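Local structure of pili retraction protein PilT (Thermus thermophilus, 5FL3) at residues L118-R122 / E123-S127. The protein probably powers retraction of type IV pili by binding and hydrolysing ATP, as a GspE-family ATPase, and is seen here with ADP. Sequence-based numbering, arbitrary orientation.
With ADP (adenosine-5'-diphosphate), chain B.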
loop_
_atom_site.group_PDB
_atom_site.type_symbol
_atom_site.label_atom_id
_atom_site.label_comp_id
_atom_site.label_asym_id
_atom_site.label_seq_id
_atom_site.Cartn_x
_atom_site.Cartn_y
_atom_site.Cartn_z
ATOM N N LEU A 118 -11.402 -1.682 -6.902
ATOM C CA LEU A 118 -9.950 -1.533 -6.984
ATOM C C LEU A 118 -9.369 -2.119 -8.256
ATOM O O LEU A 118 -8.183 -1.948 -8.530
ATOM C CB LEU A 118 -9.275 -2.184 -5.768
ATOM C CG LEU A 118 -9.660 -1.521 -4.447
ATOM C CD1 LEU A 118 -8.903 -2.125 -3.271
ATOM C CD2 LEU A 118 -9.450 -0.013 -4.550
ATOM N N GLY A 119 -10.197 -2.819 -9.028
ATOM C CA GLY A 119 -9.717 -3.550 -10.180
ATOM C C GLY A 119 -8.845 -4.740 -9.826
ATOM O O GLY A 119 -7.913 -5.062 -10.564
ATOM N N LEU A 120 -9.135 -5.377 -8.688
ATOM C CA LEU A 120 -8.418 -6.571 -8.220
ATOM C C LEU A 120 -9.284 -7.802 -8.466
ATOM O O LEU A 120 -10.428 -7.851 -8.002
ATOM C CB LEU A 120 -8.095 -6.475 -6.724
ATOM C CG LEU A 120 -7.235 -5.400 -6.056
ATOM C CD1 LEU A 120 -7.646 -5.272 -4.597
ATOM C CD2 LEU A 120 -5.784 -5.797 -6.116
ATOM N N PRO A 121 -8.750 -8.803 -9.180
ATOM C CA PRO A 121 -9.557 -9.984 -9.554
ATOM C C PRO A 121 -10.053 -10.776 -8.341
ATOM O O PRO A 121 -9.261 -11.357 -7.585
ATOM C CB PRO A 121 -8.600 -10.824 -10.407
ATOM C CG PRO A 121 -7.207 -10.273 -10.115
ATOM C CD PRO A 121 -7.401 -8.820 -9.771
ATOM N N ARG A 122 -11.375 -10.809 -8.187
ATOM C CA ARG A 122 -12.005 -11.294 -6.974
ATOM C C ARG A 122 -11.603 -12.710 -6.630
ATOM O O ARG A 122 -11.317 -13.017 -5.465
ATOM C CB ARG A 122 -13.527 -11.209 -7.083
ATOM C CG ARG A 122 -14.223 -11.871 -5.892
ATOM C CD ARG A 122 -15.624 -11.338 -5.640
ATOM N NE ARG A 122 -15.629 -9.951 -5.176
ATOM C CZ ARG A 122 -15.520 -9.595 -3.897
ATOM N NH1 ARG A 122 -15.379 -10.524 -2.956
ATOM N NH2 ARG A 122 -15.537 -8.311 -3.559
ATOM N N GLU A 123 -11.570 -13.563 -7.645
ATOM C CA GLU A 123 -11.322 -14.983 -7.449
ATOM C C GLU A 123 -9.918 -15.214 -6.920
ATOM O O GLU A 123 -9.719 -15.977 -5.979
ATOM C CB GLU A 123 -11.535 -15.744 -8.753
ATOM C CG GLU A 123 -11.832 -17.218 -8.561
ATOM C CD GLU A 123 -11.846 -17.975 -9.872
ATOM O OE1 GLU A 123 -11.957 -17.315 -10.934
ATOM O OE2 GLU A 123 -11.726 -19.223 -9.839
ATOM N N VAL A 124 -8.949 -14.533 -7.512
ATOM C CA VAL A 124 -7.577 -14.570 -7.024
ATOM C C VAL A 124 -7.463 -14.088 -5.575
ATOM O O VAL A 124 -6.782 -14.708 -4.753
ATOM C CB VAL A 124 -6.665 -13.709 -7.901
ATOM C CG1 VAL A 124 -5.288 -13.582 -7.279
ATOM C CG2 VAL A 124 -6.585 -14.298 -9.301
ATOM N N MET A 125 -8.130 -12.983 -5.262
ATOM C CA MET A 125 -8.033 -12.408 -3.932
ATOM C C MET A 125 -8.560 -13.382 -2.879
ATOM O O MET A 125 -7.857 -13.737 -1.930
ATOM C CB MET A 125 -8.792 -11.088 -3.861
ATOM C CG MET A 125 -8.165 -9.962 -4.657
ATOM S SD MET A 125 -6.427 -9.625 -4.292
ATOM C CE MET A 125 -5.605 -10.440 -5.659
ATOM N N GLU A 126 -9.793 -13.829 -3.066
ATOM C CA GLU A 126 -10.417 -14.750 -2.125
ATOM C C GLU A 126 -9.631 -16.050 -1.967
ATOM O O GLU A 126 -9.611 -16.665 -0.896
ATOM C CB GLU A 126 -11.850 -15.039 -2.563
ATOM C CG GLU A 126 -12.719 -13.811 -2.461
ATOM C CD GLU A 126 -14.108 -14.041 -2.961
ATOM O OE1 GLU A 126 -14.341 -15.114 -3.551
ATOM O OE2 GLU A 126 -14.965 -13.147 -2.769
ATOM N N SER A 127 -8.972 -16.463 -3.034
ATOM C CA SER A 127 -8.158 -17.666 -2.986
ATOM C C SER A 127 -6.958 -17.467 -2.044
ATOM O O SER A 127 -6.671 -18.318 -1.206
ATOM C CB SER A 127 -7.697 -18.042 -4.398
ATOM O OG SER A 127 -6.928 -19.217 -4.362
HETATM P PB ADP B . 0.647 3.008 -1.597
HETATM O O1B ADP B . 1.371 4.317 -1.317
HETATM O O2B ADP B . 1.294 2.166 -2.676
HETATM O O3B ADP B . 0.282 2.214 -0.364
HETATM P PA ADP B . -2.137 3.858 -1.512
HETATM O O1A ADP B . -1.786 4.856 -0.421
HETATM O O2A ADP B . -3.047 2.668 -1.223
HETATM O O3A ADP B . -0.767 3.414 -2.259
HETATM O "O5'" ADP B . -2.830 4.646 -2.735
HETATM C "C5'" ADP B . -2.515 5.995 -3.084
HETATM C "C4'" ADP B . -3.773 6.593 -3.720
HETATM O "O4'" ADP B . -4.223 5.760 -4.794
HETATM C "C3'" ADP B . -4.922 6.720 -2.730
HETATM O "O3'" ADP B . -5.398 8.062 -2.833
HETATM C "C2'" ADP B . -5.969 5.705 -3.184
HETATM O "O2'" ADP B . -7.307 6.209 -3.110
HETATM C "C1'" ADP B . -5.609 5.413 -4.634
HETATM N N9 ADP B . -5.822 3.981 -5.004
HETATM C C8 ADP B . -5.473 2.911 -4.255
HETATM N N7 ADP B . -5.786 1.738 -4.868
HETATM C C5 ADP B . -6.362 2.052 -6.050
HETATM C C6 ADP B . -6.931 1.296 -7.191
HETATM N N6 ADP B . -6.932 -0.055 -7.171
HETATM N N1 ADP B . -7.432 2.013 -8.245
HETATM C C2 ADP B . -7.423 3.363 -8.267
HETATM N N3 ADP B . -6.918 4.113 -7.264
HETATM C C4 ADP B . -6.385 3.532 -6.145
#
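Arg-122 and Glu-126 form an i to i+4 salt bridge on the first turn of helix 122-130. The arginine CB lies beside the amide of Glu-123; CG, anti to the backbone N (chi1 173°), passes Glu-126 OE2 at 3.5 Å, and CD stays beside the same oxygen. There the chain bends (chi3 -68°): NE turns to a second salt bridge with Glu-116, while NH1 gives Glu-126 OE2 a bond of 2.7 Å. That oxygen sits at the guanidinium edge, in its plane, but is approached from its anti side and somewhat out of the carboxylate plane, with guanidinium and carboxylate turned 70° apart. NH1 also bonds a glycerol, probably from the crystallisation liquor. An alanine in place of Arg-122 would probably leave Glu-116 and Glu-126, the acids it now bridges, without their shared positive partner.

Pro-121 occupies the N-cap position. Its carbonyl accepts the amide of Met-125 (N to O 3.1 Å), and that of Arg-122 accepts the Glu-126 amide (N to O 3.0 Å), almost straight. The proline ring lies alongside Val-124, Pro-121 CG to Val-124 CB 4.1 Å. Leu-120 CB meets Met-125 CG at 4.1 Å, and Phe-115 touches both side chains. Before them, Gly-119, with positive phi, ends helix 115-118 in a Schellman motif, and the carbonyl of Leu-118 takes a hydrogen bond from adenine N6 of ADP, O to N6 2.6 Å. One short link thus joins adenine recognition to a new helix: Leu-120 and Pro-121 pack on strand 287-295, Val-124 and Met-125 pack back on them, and two acids hold the orientation of one guanidinium, whose positive charge probably favours the ionised form of both glutamates.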